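Local structure of pathogenicity island protein (Staphylococcus aureus subsp. aureus, 3HL6) at residues E112-M115 and Y116-T120; N149-V152 and I153-I156; Y194-L197 and E198-L201. The protein is of unknown function and is encoded on a pathogenicity island of Staphylococcus aureus. All coordinates share one frame; numbering follows the deposited sequence.

Contact 1: residues E112-M115 and Y116-T120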
loop_
_atom_site.group_PDB
_atom_site.type_symbol
_atom_site.label_atom_id
_atom_site.label_comp_id
_atom_site.label_asym_id
_atom_site.label_seq_id
_atom_site.Cartn_x
_atom_site.Cartn_y
_atom_site.Cartn_z
ATOM N N GLU B 112 -6.767 28.044 -4.312
ATOM C CA GLU B 112 -7.401 29.034 -5.157
ATOM C C GLU B 112 -7.415 28.611 -6.635
ATOM O O GLU B 112 -8.298 28.998 -7.373
ATOM C CB GLU B 112 -6.704 30.363 -4.996
ATOM C CG GLU B 112 -5.386 30.360 -5.691
ATOM C CD GLU B 112 -4.482 31.434 -5.183
ATOM O OE1 GLU B 112 -4.496 32.514 -5.818
ATOM O OE2 GLU B 112 -3.783 31.196 -4.157
ATOM N N TYR B 113 -6.453 27.804 -7.068
ATOM C CA TYR B 113 -6.491 27.285 -8.432
ATOM C C TYR B 113 -7.717 26.382 -8.611
ATOM O O TYR B 113 -8.452 26.464 -9.595
ATOM C CB TYR B 113 -5.200 26.527 -8.762
ATOM C CG TYR B 113 -3.943 27.316 -8.482
ATOM C CD1 TYR B 113 -3.445 28.216 -9.430
ATOM C CD2 TYR B 113 -3.244 27.178 -7.280
ATOM C CE1 TYR B 113 -2.302 28.939 -9.205
ATOM C CE2 TYR B 113 -2.088 27.924 -7.042
ATOM C CZ TYR B 113 -1.630 28.793 -8.026
ATOM O OH TYR B 113 -0.495 29.543 -7.847
ATOM N N PHE B 114 -7.935 25.533 -7.626
ATOM C CA PHE B 114 -9.141 24.723 -7.573
ATOM C C PHE B 114 -10.414 25.552 -7.598
ATOM O O PHE B 114 -11.324 25.247 -8.359
ATOM C CB PHE B 114 -9.124 23.838 -6.342
ATOM C CG PHE B 114 -10.241 22.869 -6.300
ATOM C CD1 PHE B 114 -10.710 22.299 -7.471
ATOM C CD2 PHE B 114 -10.838 22.532 -5.100
ATOM C CE1 PHE B 114 -11.749 21.395 -7.444
ATOM C CE2 PHE B 114 -11.874 21.636 -5.068
ATOM C CZ PHE B 114 -12.337 21.061 -6.245
ATOM N N MET B 115 -10.481 26.587 -6.764
ATOM C CA MET B 115 -11.651 27.467 -6.748
ATOM C C MET B 115 -11.888 28.055 -8.130
ATOM O O MET B 115 -13.025 28.052 -8.651
ATOM C CB MET B 115 -11.483 28.593 -5.731
ATOM C CG MET B 115 -11.775 28.190 -4.296
ATOM S SD MET B 115 -13.143 27.003 -4.110
ATOM C CE MET B 115 -14.469 27.922 -4.859
ATOM N N TYR B 116 -10.797 28.539 -8.725
ATOM C CA TYR B 116 -10.878 29.239 -9.996
ATOM C C TYR B 116 -11.480 28.317 -11.029
ATOM O O TYR B 116 -12.295 28.742 -11.826
ATOM C CB TYR B 116 -9.502 29.729 -10.460
ATOM C CG TYR B 116 -9.515 30.252 -11.897
ATOM C CD1 TYR B 116 -9.263 29.401 -12.980
ATOM C CD2 TYR B 116 -9.806 31.594 -12.171
ATOM C CE1 TYR B 116 -9.292 29.877 -14.290
ATOM C CE2 TYR B 116 -9.835 32.075 -13.474
ATOM C CZ TYR B 116 -9.574 31.216 -14.526
ATOM O OH TYR B 116 -9.597 31.701 -15.818
ATOM N N GLY B 117 -11.069 27.049 -10.996
ATOM C CA GLY B 117 -11.538 26.047 -11.944
ATOM C C GLY B 117 -12.987 25.673 -11.725
ATOM O O GLY B 117 -13.698 25.350 -12.667
ATOM N N LEU B 118 -13.425 25.714 -10.471
ATOM C CA LEU B 118 -14.829 25.507 -10.153
ATOM C C LEU B 118 -15.706 26.644 -10.680
ATOM O O LEU B 118 -16.734 26.391 -11.317
ATOM C CB LEU B 118 -15.025 25.307 -8.646
ATOM C CG LEU B 118 -14.635 23.910 -8.134
ATOM C CD1 LEU B 118 -14.325 23.900 -6.665
ATOM C CD2 LEU B 118 -15.700 22.901 -8.473
ATOM N N GLN B 119 -15.298 27.884 -10.414
ATOM C CA GLN B 119 -15.865 29.053 -11.072
ATOM C C GLN B 119 -16.123 28.755 -12.528
ATOM O O GLN B 119 -17.266 28.713 -13.000
ATOM C CB GLN B 119 -14.860 30.182 -11.042
ATOM C CG GLN B 119 -14.986 31.156 -9.916
ATOM C CD GLN B 119 -14.641 32.546 -10.388
ATOM O OE1 GLN B 119 -14.057 33.353 -9.661
ATOM N NE2 GLN B 119 -14.986 32.827 -11.634
ATOM N N THR B 120 -15.012 28.561 -13.223
ATOM C CA THR B 120 -14.945 28.358 -14.662
ATOM C C THR B 120 -15.721 27.136 -15.153
ATOM O O THR B 120 -16.032 27.014 -16.329
ATOM C CB THR B 120 -13.467 28.206 -15.051
ATOM O OG1 THR B 120 -12.826 29.470 -14.885
ATOM C CG2 THR B 120 -13.327 27.754 -16.485
#
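L118 sits one helical turn beyond F114 and lays a methyl group on its ring. Both belong to helix 112-121, and the pair is an i to i+4 CH-pi contact along the buried side of that helix. L118 CD1 lies 3.6 Å from the centroid of the F114 ring, only 16° off the ring normal. The touch is therefore over the face, and the nearest ring atom is F114 CZ at 3.5 Å from L118 CD1. The F114 ring reaches this place because its CG stands anti to the backbone N (chi1 -173°).

M115 is the second main partner of L118. Its chain is bent at chi2 and chi3, and SD comes to 4.2 Å from L118 CD1. M115 also faces Y194 and E198 of helix 191-208. F114 packs instead on helices 152-163 and 171-184, so L118, which touches Y194, V152 and F183, stands between these neighbours.

The backbone beneath is regular. L118 N donates to F114 O, and Q119 N donates to M115 O at 2.9 Å with a nearly straight 170° bond.

Y116 lies on the exposed side. Its CB is 3.4 Å from E112 O, the acceptor of its own backbone N-H. Y116 O accepts twice. T120 N and T120 OG1 reach it from opposite faces of its carbonyl plane, with T120 OG1 3.2 Å from Y116 O.

Contact 2: residues N149-V152 and I153-I156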
loop_
_atom_site.group_PDB
_atom_site.type_symbol
_atom_site.label_atom_id
_atom_site.label_comp_id
_atom_site.label_asym_id
_atom_site.label_seq_id
_atom_site.Cartn_x
_atom_site.Cartn_y
_atom_site.Cartn_z
ATOM N N ASN B 149 -2.997 23.151 -10.154
ATOM C CA ASN B 149 -3.624 22.444 -11.281
ATOM C C ASN B 149 -4.764 23.124 -12.067
ATOM O O ASN B 149 -4.783 23.052 -13.300
ATOM C CB ASN B 149 -4.020 21.020 -10.906
ATOM C CG ASN B 149 -4.408 20.207 -12.124
ATOM O OD1 ASN B 149 -4.957 20.763 -13.082
ATOM N ND2 ASN B 149 -4.119 18.882 -12.102
ATOM N N THR B 150 -5.730 23.756 -11.384
ATOM C CA THR B 150 -6.839 24.412 -12.126
ATOM C C THR B 150 -7.814 23.480 -12.883
ATOM O O THR B 150 -8.844 23.928 -13.385
ATOM C CB THR B 150 -6.286 25.515 -13.070
ATOM O OG1 THR B 150 -5.787 26.601 -12.275
ATOM C CG2 THR B 150 -7.361 26.038 -14.016
ATOM N N ASP B 151 -7.481 22.188 -12.955
ATOM C CA ASP B 151 -8.350 21.162 -13.538
ATOM C C ASP B 151 -9.260 20.531 -12.479
ATOM O O ASP B 151 -8.804 19.814 -11.591
ATOM C CB ASP B 151 -7.483 20.090 -14.190
ATOM C CG ASP B 151 -8.285 19.066 -14.943
ATOM O OD1 ASP B 151 -9.521 19.195 -15.030
ATOM O OD2 ASP B 151 -7.674 18.114 -15.450
ATOM N N VAL B 152 -10.553 20.803 -12.577
ATOM C CA VAL B 152 -11.491 20.421 -11.530
ATOM C C VAL B 152 -11.506 18.908 -11.266
ATOM O O VAL B 152 -11.489 18.479 -10.108
ATOM C CB VAL B 152 -12.911 20.947 -11.837
ATOM C CG1 VAL B 152 -13.975 20.173 -11.067
ATOM C CG2 VAL B 152 -12.992 22.410 -11.505
ATOM N N ILE B 153 -11.533 18.112 -12.336
ATOM C CA ILE B 153 -11.653 16.666 -12.199
ATOM C C ILE B 153 -10.411 16.097 -11.546
ATOM O O ILE B 153 -10.516 15.248 -10.657
ATOM C CB ILE B 153 -11.868 15.960 -13.553
ATOM C CG1 ILE B 153 -13.032 16.584 -14.332
ATOM C CG2 ILE B 153 -12.126 14.492 -13.350
ATOM C CD1 ILE B 153 -14.375 16.023 -13.966
ATOM N N ALA B 154 -9.233 16.560 -11.980
ATOM C CA ALA B 154 -7.961 16.087 -11.445
ATOM C C ALA B 154 -7.899 16.359 -9.960
ATOM O O ALA B 154 -7.505 15.521 -9.176
ATOM C CB ALA B 154 -6.797 16.786 -12.138
ATOM N N ASN B 155 -8.275 17.566 -9.584
ATOM C CA ASN B 155 -8.352 17.958 -8.193
ATOM C C ASN B 155 -9.276 17.064 -7.347
ATOM O O ASN B 155 -8.892 16.570 -6.299
ATOM C CB ASN B 155 -8.826 19.400 -8.142
ATOM C CG ASN B 155 -7.693 20.352 -8.141
ATOM O OD1 ASN B 155 -6.874 20.303 -7.226
ATOM N ND2 ASN B 155 -7.593 21.222 -9.179
ATOM N N ILE B 156 -10.493 16.871 -7.822
ATOM C CA ILE B 156 -11.443 16.010 -7.142
ATOM C C ILE B 156 -10.913 14.580 -7.012
ATOM O O ILE B 156 -11.058 13.935 -5.955
ATOM C CB ILE B 156 -12.823 16.076 -7.801
ATOM C CG1 ILE B 156 -13.398 17.476 -7.576
ATOM C CG2 ILE B 156 -13.741 15.071 -7.166
ATOM C CD1 ILE B 156 -14.549 17.838 -8.466
#
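D151 and N155 join the loop to the first turn of helix 152-163, and hydrogen bonds are one part of the link. D151 is the N-cap residue. Its carbonyl receives the first i to i+4 bond of the helix: N155 N lies 3.1 Å from D151 O, and the N-H points almost straight at it (171°). The side chain of N155 folds back to the same oxygen. N155 ND2 is 3.0 Å from D151 O, but the bond is weak because its angle is only 134°. One carbonyl thus meets both the backbone and the side-chain nitrogen of N155. The next bond, from I156 N to V152 O, continues the helical pattern.

Before the cap, the geometry fits an Asx turn, with N149 OD1 accepting from D151 N. The place of N149 OD1 is doubtful, however, so the turn is too.

The apolar contacts fall into two groups. V152 and I156 lie side by side and point the same way, with V152 CG1 3.5 Å from I156 CD1. V152 CG1 stands beside the carbonyl carbon (chi1 160°), which sets this branch toward I156 while CG2 turns to helix 112-121. Around A154 the packing is of mixed character. The A154 methyl meets the amide of N149, with N149 ND2 at 3.4 Å from A154 CB, and the carboxylate of D151, with D151 OD2 at 3.7 Å from A154 CB.

The buried side of this turn is shared by two helices. I156 packs on V180, T181 and V184 of helix 171-184, and V152 also packs on V184. V152 and N155 both meet helix 112-121. I153 touches Q66, in a loop between strands 52-57 and 68-71.

Contact 3: residues Y194-L197 and E198-L201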
loop_
_atom_site.group_PDB
_atom_site.type_symbol
_atom_site.label_atom_id
_atom_site.label_comp_id
_atom_site.label_asym_id
_atom_site.label_seq_id
_atom_site.Cartn_x
_atom_site.Cartn_y
_atom_site.Cartn_z
ATOM N N TYR B 194 -22.401 28.007 -8.502
ATOM C CA TYR B 194 -21.017 28.135 -8.093
ATOM C C TYR B 194 -20.865 28.960 -6.815
ATOM O O TYR B 194 -20.122 28.571 -5.929
ATOM C CB TYR B 194 -20.090 28.698 -9.183
ATOM C CG TYR B 194 -18.804 29.130 -8.538
ATOM C CD1 TYR B 194 -17.846 28.194 -8.170
ATOM C CD2 TYR B 194 -18.599 30.441 -8.188
ATOM C CE1 TYR B 194 -16.691 28.564 -7.520
ATOM C CE2 TYR B 194 -17.455 30.827 -7.531
ATOM C CZ TYR B 194 -16.501 29.886 -7.201
ATOM O OH TYR B 194 -15.362 30.281 -6.559
ATOM N N LYS B 195 -21.529 30.109 -6.715
ATOM C CA LYS B 195 -21.300 30.953 -5.541
ATOM C C LYS B 195 -22.024 30.451 -4.293
ATOM O O LYS B 195 -21.555 30.658 -3.171
ATOM C CB LYS B 195 -21.623 32.429 -5.804
ATOM C CG LYS B 195 -22.601 32.686 -6.919
ATOM C CD LYS B 195 -23.240 34.071 -6.808
ATOM C CE LYS B 195 -22.213 35.171 -6.615
ATOM N NZ LYS B 195 -22.857 36.454 -6.119
ATOM N N ALA B 196 -23.150 29.777 -4.484
ATOM C CA ALA B 196 -23.758 29.014 -3.398
ATOM C C ALA B 196 -22.745 28.022 -2.816
ATOM O O ALA B 196 -22.552 27.951 -1.601
ATOM C CB ALA B 196 -25.022 28.289 -3.896
ATOM N N LEU B 197 -22.087 27.272 -3.695
ATOM C CA LEU B 197 -21.022 26.361 -3.300
ATOM C C LEU B 197 -19.840 27.062 -2.645
ATOM O O LEU B 197 -19.231 26.523 -1.715
ATOM C CB LEU B 197 -20.537 25.554 -4.499
ATOM C CG LEU B 197 -19.301 24.681 -4.281
ATOM C CD1 LEU B 197 -19.707 23.247 -4.066
ATOM C CD2 LEU B 197 -18.324 24.784 -5.469
ATOM N N GLU B 198 -19.499 28.257 -3.110
ATOM C CA GLU B 198 -18.289 28.888 -2.598
ATOM C C GLU B 198 -18.512 29.452 -1.201
ATOM O O GLU B 198 -17.561 29.616 -0.441
ATOM C CB GLU B 198 -17.752 29.982 -3.525
ATOM C CG GLU B 198 -17.230 31.176 -2.740
ATOM C CD GLU B 198 -16.178 31.999 -3.476
ATOM O OE1 GLU B 198 -15.034 32.054 -2.991
ATOM O OE2 GLU B 198 -16.480 32.620 -4.514
ATOM N N ARG B 199 -19.758 29.768 -0.856
ATOM C CA ARG B 199 -20.040 30.160 0.520
ATOM C C ARG B 199 -20.108 28.933 1.434
ATOM O O ARG B 199 -19.526 28.946 2.517
ATOM C CB ARG B 199 -21.288 31.062 0.623
ATOM C CG ARG B 199 -22.635 30.339 0.773
ATOM C CD ARG B 199 -23.796 31.333 0.734
ATOM N NE ARG B 199 -23.715 32.231 -0.433
ATOM C CZ ARG B 199 -24.618 32.274 -1.416
ATOM N NH1 ARG B 199 -25.682 31.474 -1.384
ATOM N NH2 ARG B 199 -24.458 33.107 -2.428
ATOM N N LYS B 200 -20.774 27.866 0.988
ATOM C CA LYS B 200 -20.815 26.622 1.759
ATOM C C LYS B 200 -19.429 26.127 2.163
ATOM O O LYS B 200 -19.187 25.792 3.331
ATOM C CB LYS B 200 -21.551 25.537 1.006
ATOM C CG LYS B 200 -23.075 25.687 1.076
ATOM C CD LYS B 200 -23.722 24.661 0.160
ATOM C CE LYS B 200 -25.125 25.166 -0.358
ATOM N NZ LYS B 200 -25.850 23.967 -0.928
ATOM N N LEU B 201 -18.510 26.103 1.200
ATOM C CA LEU B 201 -17.153 25.651 1.458
ATOM C C LEU B 201 -16.430 26.599 2.387
ATOM O O LEU B 201 -15.651 26.178 3.225
ATOM C CB LEU B 201 -16.377 25.492 0.157
ATOM C CG LEU B 201 -16.822 24.398 -0.815
ATOM C CD1 LEU B 201 -15.800 24.302 -1.947
ATOM C CD2 LEU B 201 -17.010 23.047 -0.125
#
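E198 extends back beside the phenol of Y194, one turn earlier on helix 191-208. The two side chains meet at an angle, with ring and carboxylate planes 62° apart. E198 OE2 is 3.3 Å from Y194 OH and 3.6 Å from Y194 CE2. The first torsion of Y194 (chi1 165°) swings the ring away from its own backbone N and toward the next turn. The ring is buried, with Q119 of helix 112-121 and F183 of helix 171-184 against it.

L197 and L201 form the apolar part of the same tightly packed side. L201 CG lies 3.3 Å from L197 O, while L197 CG and L201 CD1 are 4.2 Å apart. Both leucines pack on L179 of helix 171-184.

The other side is exposed and charged. R199 bends at chi3 and lays one guanidinium face over the backbone of the preceding turn. K195 O and A196 CA lie over that face, with R199 NH1 3.7 Å from A196 CA. Looser still, K195 NZ stays 5.2 Å from R199 NH2, so the like charges do not touch. K200 is extended and runs back alongside A196 O, with its CG 3.5 Å from that oxygen. It also touches L179.

The backbone bonds beneath mostly link residues four apart. K200 N to A196 O is almost straight at 171°, while a weak bond from E198 N to K195 O spans three. This is the pattern of an amphipathic alpha-helix, with Y194, L197 and L201 turned inward and K195 and R199 outward.

Overall arrangement
Contact 1 lies between the other two and touches both. Its centre is about 9 Å from that of contact 2 and about 12 Å from that of contact 3. Toward contact 2, V152 CG2 packs 3.2 Å from G117 O, and F114 CD1 is 3.5 Å from N155 CB. Toward contact 3, Y194 CE1 is 3.3 Å from Q119 N. Contacts 2 and 3 do not meet; their nearest atoms are about 8 Å apart. Helix 171-184 packs on side chains of all three contacts, so four helices share this part of the chain. No active site or ligand is identified for this protein.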